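Local coordinates for TetR family transcriptional regulator (Mycobacterium smegmatis, PDB 5XS9), which probably acts as a dimeric TetR-type repressor that binds operator DNA and controls genes of biotin metabolism, at residues P6-A11 with R27-E32; D56-T61 with E94-S99; E73-S78 with L180-L185; E113-A118 with R134-Y139. All blocks are in the same frame, centred on the assembly; numbering follows the deposited sequence.

Interaction 1: P6-A11 with R27-E32; sequences PDVVAA and RRLARE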
loop_
_atom_site.group_PDB
_atom_site.type_symbol
_atom_site.label_atom_id
_atom_site.label_comp_id
_atom_site.label_asym_id
_atom_site.label_seq_id
_atom_site.Cartn_x
_atom_site.Cartn_y
_atom_site.Cartn_z
ATOM N N PRO A 6 -19.716 -20.911 -1.070
ATOM C CA PRO A 6 -18.355 -21.346 -1.336
ATOM C C PRO A 6 -17.937 -21.474 -2.799
ATOM O O PRO A 6 -16.787 -21.112 -3.155
ATOM C CB PRO A 6 -18.302 -22.701 -0.634
ATOM C CG PRO A 6 -19.161 -22.511 0.569
ATOM C CD PRO A 6 -20.270 -21.592 0.126
ATOM N N ASP A 7 -18.827 -21.986 -3.643
ATOM C CA ASP A 7 -18.549 -22.075 -5.089
ATOM C C ASP A 7 -18.450 -20.698 -5.721
ATOM O O ASP A 7 -17.691 -20.497 -6.631
ATOM C CB ASP A 7 -19.643 -22.876 -5.851
ATOM C CG ASP A 7 -19.667 -24.354 -5.475
ATOM O OD1 ASP A 7 -18.596 -24.991 -5.423
ATOM O OD2 ASP A 7 -20.765 -24.888 -5.250
ATOM N N VAL A 8 -19.290 -19.781 -5.281
ATOM C CA VAL A 8 -19.266 -18.433 -5.817
ATOM C C VAL A 8 -17.899 -17.774 -5.512
ATOM O O VAL A 8 -17.241 -17.234 -6.413
ATOM C CB VAL A 8 -20.434 -17.605 -5.270
ATOM C CG1 VAL A 8 -20.326 -16.152 -5.709
ATOM C CG2 VAL A 8 -21.755 -18.229 -5.768
ATOM N N VAL A 9 -17.447 -17.925 -4.267
ATOM C CA VAL A 9 -16.198 -17.291 -3.812
ATOM C C VAL A 9 -15.056 -17.867 -4.555
ATOM O O VAL A 9 -14.176 -17.153 -5.023
ATOM C CB VAL A 9 -16.030 -17.432 -2.303
ATOM C CG1 VAL A 9 -14.652 -16.906 -1.887
ATOM C CG2 VAL A 9 -17.125 -16.633 -1.606
ATOM N N ALA A 10 -15.085 -19.188 -4.732
ATOM C CA ALA A 10 -14.067 -19.850 -5.485
ATOM C C ALA A 10 -14.014 -19.401 -6.962
ATOM O O ALA A 10 -12.918 -19.186 -7.545
ATOM C CB ALA A 10 -14.257 -21.389 -5.394
ATOM N N ALA A 11 -15.174 -19.291 -7.588
ATOM C CA ALA A 11 -15.213 -18.802 -8.968
ATOM C C ALA A 11 -14.648 -17.374 -9.012
ATOM O O ALA A 11 -13.894 -17.002 -9.930
ATOM C CB ALA A 11 -16.638 -18.817 -9.506
ATOM N N ARG A 27 -20.977 -8.727 -12.655
ATOM C CA ARG A 27 -21.455 -9.176 -13.994
ATOM C C ARG A 27 -20.517 -10.234 -14.575
ATOM O O ARG A 27 -20.985 -11.219 -15.103
ATOM C CB ARG A 27 -21.675 -8.031 -14.979
ATOM C CG ARG A 27 -20.405 -7.412 -15.531
ATOM C CD ARG A 27 -20.658 -6.119 -16.298
ATOM N NE ARG A 27 -19.441 -5.290 -16.354
ATOM C CZ ARG A 27 -18.939 -4.579 -15.335
ATOM N NH1 ARG A 27 -19.507 -4.579 -14.116
ATOM N NH2 ARG A 27 -17.848 -3.853 -15.525
ATOM N N ARG A 28 -19.201 -10.081 -14.403
ATOM C CA ARG A 28 -18.279 -11.128 -14.902
ATOM C C ARG A 28 -18.430 -12.445 -14.142
ATOM O O ARG A 28 -18.385 -13.527 -14.717
ATOM C CB ARG A 28 -16.812 -10.643 -14.815
ATOM C CG ARG A 28 -15.791 -11.693 -15.237
ATOM C CD ARG A 28 -15.780 -11.807 -16.727
ATOM N NE ARG A 28 -14.901 -12.881 -17.169
ATOM C CZ ARG A 28 -13.671 -12.725 -17.661
ATOM N NH1 ARG A 28 -13.084 -11.520 -17.787
ATOM N NH2 ARG A 28 -13.008 -13.807 -18.046
ATOM N N LEU A 29 -18.612 -12.339 -12.832
ATOM C CA LEU A 29 -18.757 -13.512 -11.995
ATOM C C LEU A 29 -20.007 -14.285 -12.449
ATOM O O LEU A 29 -19.961 -15.507 -12.547
ATOM C CB LEU A 29 -18.928 -13.096 -10.527
ATOM C CG LEU A 29 -18.978 -14.214 -9.494
ATOM C CD1 LEU A 29 -17.812 -15.235 -9.597
ATOM C CD2 LEU A 29 -19.072 -13.530 -8.151
ATOM N N ALA A 30 -21.119 -13.569 -12.666
ATOM C CA ALA A 30 -22.366 -14.227 -13.131
ATOM C C ALA A 30 -22.169 -14.926 -14.482
ATOM O O ALA A 30 -22.632 -16.044 -14.675
ATOM C CB ALA A 30 -23.516 -13.264 -13.213
ATOM N N ARG A 31 -21.456 -14.283 -15.390
ATOM C CA ARG A 31 -21.145 -14.924 -16.660
ATOM C C ARG A 31 -20.314 -16.217 -16.475
ATOM O O ARG A 31 -20.700 -17.233 -17.005
ATOM C CB ARG A 31 -20.474 -13.943 -17.596
ATOM C CG ARG A 31 -20.111 -14.532 -18.938
ATOM C CD ARG A 31 -19.943 -13.447 -19.985
ATOM N NE ARG A 31 -18.792 -12.526 -19.844
ATOM C CZ ARG A 31 -17.502 -12.857 -19.973
ATOM N NH1 ARG A 31 -17.119 -14.132 -20.157
ATOM N NH2 ARG A 31 -16.565 -11.900 -19.888
ATOM N N GLU A 32 -19.257 -16.192 -15.649
ATOM C CA GLU A 32 -18.444 -17.358 -15.408
ATOM C C GLU A 32 -19.185 -18.476 -14.724
ATOM O O GLU A 32 -18.873 -19.637 -14.937
ATOM C CB GLU A 32 -17.212 -17.019 -14.581
ATOM C CG GLU A 32 -16.259 -16.044 -15.264
ATOM C CD GLU A 32 -15.689 -16.540 -16.586
ATOM O OE1 GLU A 32 -15.550 -17.747 -16.803
ATOM O OE2 GLU A 32 -15.363 -15.692 -17.415
#
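Leu-29 reaches helix 5-19 with both of its methyls, one for each turn-related neighbour. CD1 lies 3.8 Å from the Ala-11 CB, and CD2 is 3.8 Å from Val-8 CG1; the side chains of Val-8 and Leu-29 meet at about a right angle. CD1 is also 3.8 Å from Val-8 O, so the leucine packs on backbone as well as on side chains. Its CG stands opposite the backbone N (chi1 -175°), which extends the fork toward the facing helix. Ala-11 ends at CB, consistent with the close backbones: the CA atoms of Ala-11 and Leu-29 are 7.1 Å apart. Helix 26-33 is the first helix of the helix-turn-helix of the TetR-type DNA-binding domain, and this contact lays it against the N-terminal helix. Ala-12, Ile-15, Leu-40 and Leu-50 also touch Leu-29, while Val-8 meets Phe-44. On the outer side, Arg-28 holds Glu-32 one turn on: Arg-28 NE donates to the anti lone pair of Glu-32 OE2 at 2.9 Å, and NH2 reaches the same Glu-32 OE2 at 3.1 Å from above the carboxylate plane. That oxygen lies almost in the guanidinium plane of Arg-28.

Interaction 2: D56-T61 with E94-S99; sequences DHILRT and ELVSAS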
loop_
_atom_site.group_PDB
_atom_site.type_symbol
_atom_site.label_atom_id
_atom_site.label_comp_id
_atom_site.label_asym_id
_atom_site.label_seq_id
_atom_site.Cartn_x
_atom_site.Cartn_y
_atom_site.Cartn_z
ATOM N N ASP A 56 -11.244 -12.808 2.499
ATOM C CA ASP A 56 -11.209 -13.833 3.580
ATOM C C ASP A 56 -10.861 -15.193 3.112
ATOM O O ASP A 56 -10.204 -15.932 3.812
ATOM C CB ASP A 56 -12.465 -13.814 4.405
ATOM C CG ASP A 56 -12.559 -12.534 5.189
ATOM O OD1 ASP A 56 -11.503 -11.904 5.484
ATOM O OD2 ASP A 56 -13.641 -12.122 5.523
ATOM N N HIS A 57 -11.170 -15.479 1.865
ATOM C CA HIS A 57 -10.858 -16.766 1.290
ATOM C C HIS A 57 -9.367 -16.859 1.015
ATOM O O HIS A 57 -8.740 -17.876 1.320
ATOM C CB HIS A 57 -11.665 -16.948 -0.012
ATOM C CG HIS A 57 -11.421 -18.252 -0.690
ATOM N ND1 HIS A 57 -10.865 -18.346 -1.943
ATOM C CD2 HIS A 57 -11.670 -19.516 -0.298
ATOM C CE1 HIS A 57 -10.747 -19.614 -2.280
ATOM N NE2 HIS A 57 -11.217 -20.344 -1.292
ATOM N N ILE A 58 -8.821 -15.814 0.391
ATOM C CA ILE A 58 -7.369 -15.609 0.148
ATOM C C ILE A 58 -6.567 -15.721 1.460
ATOM O O ILE A 58 -5.452 -16.205 1.477
ATOM C CB ILE A 58 -7.150 -14.177 -0.498
ATOM C CG1 ILE A 58 -7.490 -14.206 -1.974
ATOM C CG2 ILE A 58 -5.754 -13.618 -0.407
ATOM C CD1 ILE A 58 -7.591 -12.791 -2.538
ATOM N N LEU A 59 -7.116 -15.232 2.535
ATOM C CA LEU A 59 -6.423 -15.153 3.815
ATOM C C LEU A 59 -6.716 -16.361 4.742
ATOM O O LEU A 59 -6.197 -16.410 5.867
ATOM C CB LEU A 59 -6.906 -13.863 4.558
ATOM C CG LEU A 59 -6.460 -12.531 3.977
ATOM C CD1 LEU A 59 -7.120 -11.374 4.692
ATOM C CD2 LEU A 59 -4.950 -12.404 3.992
ATOM N N ARG A 60 -7.579 -17.279 4.308
ATOM C CA ARG A 60 -7.733 -18.602 4.940
ATOM C C ARG A 60 -6.391 -19.207 5.419
ATOM O O ARG A 60 -6.253 -19.499 6.580
ATOM C CB ARG A 60 -8.397 -19.524 3.929
ATOM C CG ARG A 60 -8.681 -20.962 4.333
ATOM C CD ARG A 60 -9.550 -21.620 3.256
ATOM N NE ARG A 60 -9.203 -21.146 1.899
ATOM C CZ ARG A 60 -8.316 -21.694 1.057
ATOM N NH1 ARG A 60 -7.637 -22.806 1.373
ATOM N NH2 ARG A 60 -8.110 -21.117 -0.132
ATOM N N THR A 61 -5.386 -19.323 4.558
ATOM C CA THR A 61 -4.129 -19.888 5.012
ATOM C C THR A 61 -3.286 -18.965 5.907
ATOM O O THR A 61 -2.421 -19.471 6.583
ATOM C CB THR A 61 -3.204 -20.350 3.872
ATOM O OG1 THR A 61 -2.695 -19.202 3.135
ATOM C CG2 THR A 61 -3.922 -21.356 3.003
ATOM N N GLU A 94 -3.421 -5.833 -3.060
ATOM C CA GLU A 94 -4.314 -4.690 -3.336
ATOM C C GLU A 94 -5.747 -4.980 -2.895
ATOM O O GLU A 94 -6.439 -4.119 -2.366
ATOM C CB GLU A 94 -4.337 -4.374 -4.839
ATOM C CG GLU A 94 -5.137 -3.150 -5.185
ATOM C CD GLU A 94 -5.271 -2.944 -6.715
ATOM O OE1 GLU A 94 -4.421 -3.462 -7.462
ATOM O OE2 GLU A 94 -6.246 -2.294 -7.158
ATOM N N LEU A 95 -6.185 -6.188 -3.149
ATOM C CA LEU A 95 -7.564 -6.580 -2.842
ATOM C C LEU A 95 -7.718 -6.615 -1.319
ATOM O O LEU A 95 -8.695 -6.074 -0.793
ATOM C CB LEU A 95 -7.870 -7.946 -3.474
ATOM C CG LEU A 95 -9.352 -8.402 -3.483
ATOM C CD1 LEU A 95 -9.650 -9.335 -4.606
ATOM C CD2 LEU A 95 -9.609 -9.080 -2.160
ATOM N N VAL A 96 -6.758 -7.200 -0.598
ATOM C CA VAL A 96 -6.814 -7.218 0.906
ATOM C C VAL A 96 -6.690 -5.829 1.499
ATOM O O VAL A 96 -7.441 -5.504 2.440
ATOM C CB VAL A 96 -5.862 -8.196 1.535
ATOM C CG1 VAL A 96 -5.863 -8.075 3.024
ATOM C CG2 VAL A 96 -6.271 -9.614 1.070
ATOM N N SER A 97 -5.829 -4.978 0.909
ATOM C CA SER A 97 -5.780 -3.538 1.317
ATOM C C SER A 97 -7.093 -2.850 1.242
ATOM O O SER A 97 -7.447 -2.145 2.184
ATOM C CB SER A 97 -4.766 -2.694 0.568
ATOM O OG SER A 97 -3.515 -3.331 0.718
ATOM N N ALA A 98 -7.751 -2.943 0.085
ATOM C CA ALA A 98 -9.017 -2.256 -0.091
ATOM C C ALA A 98 -10.105 -2.867 0.803
ATOM O O ALA A 98 -10.966 -2.132 1.349
ATOM C CB ALA A 98 -9.443 -2.184 -1.565
ATOM N N SER A 99 -10.060 -4.166 1.059
ATOM C CA SER A 99 -11.052 -4.742 1.945
ATOM C C SER A 99 -10.846 -4.423 3.406
ATOM O O SER A 99 -11.806 -4.289 4.142
ATOM C CB SER A 99 -11.185 -6.254 1.759
ATOM O OG SER A 99 -11.694 -6.525 0.458
#
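Asp-56 OD1 accepts hydrogen bonds from both Ser-105 OG and the backbone N of Val-107, while OD2 accepts from Val-106 N; two and three residues further along the chain, Ile-58 and Leu-59 pack on Leu-95 and Val-96. The crossing itself is wholly apolar. Leu-59 and Val-96 approach tip to tip: the Leu-59 CD1 methyl is 3.9 Å from Val-96 CG1 and 4.1 Å from Val-96 CG2, so it faces the fork of the valine. Leu-59 CG adds a second approach to Val-96 CG2, also at 4.1 Å. The leucine gets there as an extended chain, with chi2 at 174° carrying CD1 straight on from CA. Ile-58 works beside it with two separate branches. Its CD1 ends 4.2 Å from Leu-95 CD2, whereas its CG2 lies 4.3 Å from Val-96 CG2, slightly longer approaches than those of Leu-59. In the TetR fold, helix 47-58 links the DNA-binding domain to the C-terminal regulatory domain, and here Ile-58 and Leu-59, at its C-terminal end, rest on helix 92-101 of the regulatory part. In relatives, ligand-driven shifts pass along the equivalent helix, so a comparable coupling is possible here. Leu-82 and Leu-86 of helix 71-87 pack on Leu-59, and Leu-16 of helix 5-19 touches both Ile-58 and Leu-95. On another side of helix 92-101, Ala-98 packs against Trp-153 of the second subunit.

Interaction 3: E73-S78 with L180-L185; sequences EQIHES and LLVDGL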
loop_
_atom_site.group_PDB
_atom_site.type_symbol
_atom_site.label_atom_id
_atom_site.label_comp_id
_atom_site.label_asym_id
_atom_site.label_seq_id
_atom_site.Cartn_x
_atom_site.Cartn_y
_atom_site.Cartn_z
ATOM N N GLU A 73 8.703 -13.497 17.590
ATOM C CA GLU A 73 8.512 -14.546 16.628
ATOM C C GLU A 73 7.055 -14.649 16.255
ATOM O O GLU A 73 6.706 -14.942 15.125
ATOM C CB GLU A 73 9.073 -15.900 17.176
ATOM C CG GLU A 73 10.574 -16.093 16.965
ATOM C CD GLU A 73 11.519 -15.110 17.688
ATOM O OE1 GLU A 73 12.329 -14.396 16.984
ATOM O OE2 GLU A 73 11.467 -15.047 18.952
ATOM N N GLN A 74 6.148 -14.339 17.149
ATOM C CA GLN A 74 4.785 -14.218 16.710
ATOM C C GLN A 74 4.547 -13.177 15.583
ATOM O O GLN A 74 3.710 -13.397 14.659
ATOM C CB GLN A 74 3.859 -13.786 17.864
ATOM C CG GLN A 74 3.761 -14.815 19.023
ATOM C CD GLN A 74 3.014 -14.282 20.221
ATOM O OE1 GLN A 74 2.063 -13.520 20.113
ATOM N NE2 GLN A 74 3.467 -14.703 21.406
ATOM N N ILE A 75 5.181 -12.017 15.729
ATOM C CA ILE A 75 5.024 -10.985 14.710
ATOM C C ILE A 75 5.639 -11.493 13.409
ATOM O O ILE A 75 5.020 -11.416 12.353
ATOM C CB ILE A 75 5.696 -9.710 15.138
ATOM C CG1 ILE A 75 4.814 -9.086 16.254
ATOM C CG2 ILE A 75 5.819 -8.783 13.921
ATOM C CD1 ILE A 75 5.497 -8.027 16.944
ATOM N N HIS A 76 6.836 -12.029 13.504
ATOM C CA HIS A 76 7.474 -12.568 12.292
ATOM C C HIS A 76 6.581 -13.607 11.619
ATOM O O HIS A 76 6.360 -13.551 10.414
ATOM C CB HIS A 76 8.925 -13.078 12.561
ATOM C CG HIS A 76 9.924 -11.968 12.741
ATOM N ND1 HIS A 76 10.413 -11.224 11.670
ATOM C CD2 HIS A 76 10.568 -11.503 13.845
ATOM C CE1 HIS A 76 11.271 -10.324 12.122
ATOM N NE2 HIS A 76 11.380 -10.469 13.434
ATOM N N GLU A 77 6.053 -14.549 12.397
ATOM C CA GLU A 77 5.331 -15.696 11.847
ATOM C C GLU A 77 4.054 -15.247 11.229
ATOM O O GLU A 77 3.732 -15.577 10.061
ATOM C CB GLU A 77 5.123 -16.801 12.943
ATOM C CG GLU A 77 4.672 -18.138 12.433
ATOM C CD GLU A 77 5.792 -18.977 11.756
ATOM O OE1 GLU A 77 6.987 -18.625 11.794
ATOM O OE2 GLU A 77 5.458 -20.035 11.192
ATOM N N SER A 78 3.307 -14.364 11.916
ATOM C CA SER A 78 2.090 -13.832 11.350
ATOM C C SER A 78 2.244 -13.027 10.075
ATOM O O SER A 78 1.429 -13.111 9.150
ATOM C CB SER A 78 1.283 -13.009 12.375
ATOM O OG SER A 78 0.779 -13.943 13.345
ATOM N N LEU A 180 12.910 -4.019 12.022
ATOM C CA LEU A 180 12.852 -2.643 12.489
ATOM C C LEU A 180 11.613 -2.407 13.298
ATOM O O LEU A 180 11.692 -1.754 14.330
ATOM C CB LEU A 180 12.781 -1.613 11.357
ATOM C CG LEU A 180 14.031 -1.303 10.569
ATOM C CD1 LEU A 180 13.677 -0.289 9.494
ATOM C CD2 LEU A 180 15.108 -0.737 11.479
ATOM N N LEU A 181 10.466 -2.910 12.818
ATOM C CA LEU A 181 9.257 -2.755 13.601
ATOM C C LEU A 181 9.310 -3.449 14.949
ATOM O O LEU A 181 8.864 -2.921 15.930
ATOM C CB LEU A 181 8.057 -3.276 12.810
ATOM C CG LEU A 181 7.647 -2.379 11.662
ATOM C CD1 LEU A 181 6.689 -3.175 10.811
ATOM C CD2 LEU A 181 7.010 -1.121 12.240
ATOM N N VAL A 182 9.858 -4.667 14.977
ATOM C CA VAL A 182 10.002 -5.410 16.182
ATOM C C VAL A 182 10.909 -4.725 17.160
ATOM O O VAL A 182 10.582 -4.646 18.319
ATOM C CB VAL A 182 10.502 -6.876 15.830
ATOM C CG1 VAL A 182 11.051 -7.602 16.990
ATOM C CG2 VAL A 182 9.356 -7.644 15.208
ATOM N N ASP A 183 12.033 -4.245 16.696
ATOM C CA ASP A 183 12.917 -3.477 17.564
ATOM C C ASP A 183 12.268 -2.202 18.077
ATOM O O ASP A 183 12.469 -1.879 19.245
ATOM C CB ASP A 183 14.225 -3.147 16.873
ATOM C CG ASP A 183 15.122 -4.380 16.724
ATOM O OD1 ASP A 183 15.073 -5.238 17.565
ATOM O OD2 ASP A 183 15.853 -4.493 15.765
ATOM N N GLY A 184 11.450 -1.536 17.254
ATOM C CA GLY A 184 10.682 -0.370 17.717
ATOM C C GLY A 184 9.627 -0.695 18.770
ATOM O O GLY A 184 9.471 0.029 19.729
ATOM N N LEU A 185 8.954 -1.833 18.622
ATOM C CA LEU A 185 8.038 -2.283 19.623
ATOM C C LEU A 185 8.757 -2.557 20.923
ATOM O O LEU A 185 8.259 -2.175 21.989
ATOM C CB LEU A 185 7.262 -3.504 19.167
ATOM C CG LEU A 185 6.244 -3.346 18.063
ATOM C CD1 LEU A 185 5.798 -4.622 17.414
ATOM C CD2 LEU A 185 4.994 -2.559 18.521
#
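Ile-75 and Val-182 bring helix 71-87 against helix 170-186, two members of the all-helical C-terminal domain of the TetR fold. The short segments run roughly antiparallel, at 150°, with axes 10.5 Å apart at closest approach. The tight part lies at one end of the contact, where Ile-75 CD1 and Leu-185 CD1 reach toward each other and stand only 3.5 Å apart, closer than usual for two methyl carbons. Both side chains are stretched out; in Ile-75 the CD1 methyl lies anti to CA, chi2 167°. Around the middle the fit is ordinary. Ile-75 and Val-182 slide past each other in opposite directions, with CG2 of Ile-75 3.9 Å from CG2 of Val-182, and the nearest CA atoms, those of these same two residues, are 7.6 Å apart. The looser side lies toward Glu-73 and Asp-183, an exposed and a partly exposed acid that do not reach across. His-76 borders that side, its CB starting off to one side of the partner helix and its ring swinging back toward it. The NE2 of His-76 is hydrogen-bonded to Gln-179 OE1, one turn before Asp-183, which gives the ring a polar tie to the partner helix. Helix 170-186 also belongs to the dimer interface, where Leu-181 packs on Leu-181 of the second subunit. The Val-182 CG2 methyl that meets Ile-75 is shared with the imidazole, lying obliquely to its ring 3.9 Å from His-76 NE2.

Interaction 4: E113-A118 with R134-Y139; sequences EQLGRA and RTVIYY
Leu-115 supplies every contact from helix 106-122 to Val-136 and Ile-137. Its CB points at helix 129-155 but stays back from it, 5.4 Å from Val-136 CB at its nearest; the backbones are spaced with the CA atoms of Leu-115 and Val-136 8.1 Å apart. Leu-115 CG continues inward, to 4.8 Å from Val-136 CG1, and there the chain forks. CD1 is the branch that does the work: it lies 3.7 Å from Ile-137 CD1, 3.9 Å from Ile-137 CG1 and 4.0 Å from Val-136 CG1. One methyl thus sits against two consecutive residues of the partner helix. CD2 diverges from it and is 4.5 Å from Val-136 CG1 at its nearest. Ile-137 starts off beside the contact and not into it; its chi2 of -59° folds CD1 round, so that the end of the chain returns toward the Leu-115 CD1 methyl and the two side chains cross obliquely. Val-136, in contrast, points its CB toward helix 106-122 and needs just one methyl to touch. The contact is small, burying 110 Å² in total, and all three residues are buried. On the outward side of helix 106-122, Arg-117 NH1 pairs with Glu-113 OE1 at 2.7 Å, although the arginine is poorly ordered. This is helix packing within the TetR regulatory domain: Cys-79 and Leu-82 of helix 71-87 touch Val-136 and Ile-137 respectively, and Phe-100 of helix 92-101 also packs on Ile-137. Helix 129-155 turns another side to the second subunit, where Tyr-138 OH hydrogen-bonds Asp-146 OD2 of that chain.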
loop_
_atom_site.group_PDB
_atom_site.type_symbol
_atom_site.label_atom_id
_atom_site.label_comp_id
_atom_site.label_asym_id
_atom_site.label_seq_id
_atom_site.Cartn_x
_atom_site.Cartn_y
_atom_site.Cartn_z
ATOM N N GLU A 113 -5.844 -8.117 15.623
ATOM C CA GLU A 113 -6.021 -8.438 17.034
ATOM C C GLU A 113 -4.912 -9.371 17.469
ATOM O O GLU A 113 -4.325 -9.243 18.555
ATOM C CB GLU A 113 -7.449 -9.037 17.268
ATOM C CG GLU A 113 -7.621 -9.819 18.565
ATOM C CD GLU A 113 -7.957 -8.977 19.817
ATOM O OE1 GLU A 113 -7.415 -9.305 20.901
ATOM O OE2 GLU A 113 -8.781 -8.026 19.754
ATOM N N GLN A 114 -4.585 -10.348 16.653
ATOM C CA GLN A 114 -3.502 -11.201 17.055
ATOM C C GLN A 114 -2.160 -10.465 17.202
ATOM O O GLN A 114 -1.432 -10.686 18.140
ATOM C CB GLN A 114 -3.397 -12.358 16.064
ATOM C CG GLN A 114 -2.481 -13.441 16.471
ATOM C CD GLN A 114 -2.726 -14.735 15.682
ATOM O OE1 GLN A 114 -3.860 -15.179 15.505
ATOM N NE2 GLN A 114 -1.657 -15.367 15.269
ATOM N N LEU A 115 -1.843 -9.564 16.280
ATOM C CA LEU A 115 -0.653 -8.767 16.407
ATOM C C LEU A 115 -0.667 -7.829 17.658
ATOM O O LEU A 115 0.370 -7.576 18.240
ATOM C CB LEU A 115 -0.440 -7.913 15.165
ATOM C CG LEU A 115 -0.066 -8.672 13.883
ATOM C CD1 LEU A 115 -0.206 -7.684 12.746
ATOM C CD2 LEU A 115 1.298 -9.332 13.978
ATOM N N GLY A 116 -1.831 -7.300 18.012
ATOM C CA GLY A 116 -1.994 -6.537 19.230
ATOM C C GLY A 116 -1.599 -7.286 20.463
ATOM O O GLY A 116 -0.981 -6.721 21.323
ATOM N N ARG A 117 -1.848 -8.593 20.529
ATOM C CA ARG A 117 -1.316 -9.381 21.653
ATOM C C ARG A 117 0.219 -9.456 21.773
ATOM O O ARG A 117 0.794 -9.453 22.870
ATOM C CB ARG A 117 -1.932 -10.769 21.635
ATOM C CG ARG A 117 -3.466 -10.688 21.880
ATOM C CD ARG A 117 -4.112 -12.074 22.088
ATOM N NE ARG A 117 -4.585 -12.629 20.809
ATOM C CZ ARG A 117 -5.826 -12.518 20.319
ATOM N NH1 ARG A 117 -6.787 -11.899 21.019
ATOM N NH2 ARG A 117 -6.117 -13.032 19.109
ATOM N N ALA A 118 0.910 -9.452 20.630
ATOM C CA ALA A 118 2.347 -9.450 20.650
ATOM C C ALA A 118 2.789 -8.055 21.072
ATOM O O ALA A 118 3.731 -7.891 21.839
ATOM C CB ALA A 118 2.885 -9.793 19.226
ATOM N N ARG A 134 -1.824 -2.027 13.657
ATOM C CA ARG A 134 -2.085 -1.465 12.362
ATOM C C ARG A 134 -0.801 -0.997 11.657
ATOM O O ARG A 134 -0.680 -1.109 10.436
ATOM C CB ARG A 134 -3.075 -0.289 12.450
ATOM C CG ARG A 134 -4.518 -0.793 12.621
ATOM C CD ARG A 134 -5.556 0.295 12.463
ATOM N NE ARG A 134 -5.380 1.312 13.448
ATOM C CZ ARG A 134 -6.045 1.397 14.619
ATOM N NH1 ARG A 134 -6.954 0.494 14.998
ATOM N NH2 ARG A 134 -5.769 2.409 15.434
ATOM N N THR A 135 0.145 -0.468 12.432
ATOM C CA THR A 135 1.419 -0.029 11.917
ATOM C C THR A 135 2.140 -1.193 11.175
ATOM O O THR A 135 2.621 -1.036 10.030
ATOM C CB THR A 135 2.285 0.557 13.027
ATOM O OG1 THR A 135 1.696 1.820 13.537
ATOM C CG2 THR A 135 3.687 0.863 12.468
ATOM N N VAL A 136 2.175 -2.338 11.822
ATOM C CA VAL A 136 2.735 -3.542 11.209
ATOM C C VAL A 136 1.958 -3.918 9.974
ATOM O O VAL A 136 2.572 -4.165 8.914
ATOM C CB VAL A 136 2.764 -4.683 12.219
ATOM C CG1 VAL A 136 3.265 -6.029 11.601
ATOM C CG2 VAL A 136 3.601 -4.288 13.462
ATOM N N ILE A 137 0.614 -3.876 10.041
ATOM C CA ILE A 137 -0.150 -4.246 8.857
ATOM C C ILE A 137 0.114 -3.300 7.709
ATOM O O ILE A 137 0.181 -3.752 6.550
ATOM C CB ILE A 137 -1.675 -4.346 9.157
ATOM C CG1 ILE A 137 -1.935 -5.538 10.025
ATOM C CG2 ILE A 137 -2.496 -4.459 7.907
ATOM C CD1 ILE A 137 -1.497 -6.854 9.426
ATOM N N TYR A 138 0.132 -1.984 7.994
ATOM C CA TYR A 138 0.370 -1.055 6.940
ATOM C C TYR A 138 1.709 -1.291 6.273
ATOM O O TYR A 138 1.817 -1.162 5.041
ATOM C CB TYR A 138 0.254 0.377 7.414
ATOM C CG TYR A 138 -1.111 0.759 7.887
ATOM C CD1 TYR A 138 -2.234 0.416 7.176
ATOM C CD2 TYR A 138 -1.272 1.547 9.037
ATOM C CE1 TYR A 138 -3.468 0.765 7.643
ATOM C CE2 TYR A 138 -2.508 1.953 9.469
ATOM C CZ TYR A 138 -3.597 1.588 8.756
ATOM O OH TYR A 138 -4.879 1.943 9.181
ATOM N N TYR A 139 2.713 -1.585 7.052
ATOM C CA TYR A 139 3.990 -1.962 6.453
ATOM C C TYR A 139 3.874 -3.189 5.504
ATOM O O TYR A 139 4.379 -3.186 4.353
ATOM C CB TYR A 139 5.067 -2.200 7.497
ATOM C CG TYR A 139 6.267 -2.972 6.968
ATOM C CD1 TYR A 139 7.131 -2.401 6.061
ATOM C CD2 TYR A 139 6.440 -4.330 7.246
ATOM C CE1 TYR A 139 8.212 -3.101 5.552
ATOM C CE2 TYR A 139 7.491 -5.048 6.697
ATOM C CZ TYR A 139 8.393 -4.434 5.843
ATOM O OH TYR A 139 9.515 -5.106 5.299
#

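Overall arrangement
The four contacts run from the DNA-binding end to the dimer-forming end. Interactions 1 and 2 have centres 17 Å apart and touch where Val-9 CG1 lies 3.5 Å from His-57 CB, which brings helix 5-19 against helix 47-58. Interactions 3 and 4, centres 9 Å apart, merge into one core: Ile-75 CG1 is 3.6 Å from Ala-118 CB, and Leu-181 CD1 is 3.8 Å from Tyr-139 CD2. Interaction 2 lies between, its centre 21 Å from that of interaction 3 and 16 Å from that of interaction 4, without touching either. Interaction 1 is 37 Å from interaction 3, centre to centre, on the opposite side of the chain's centre.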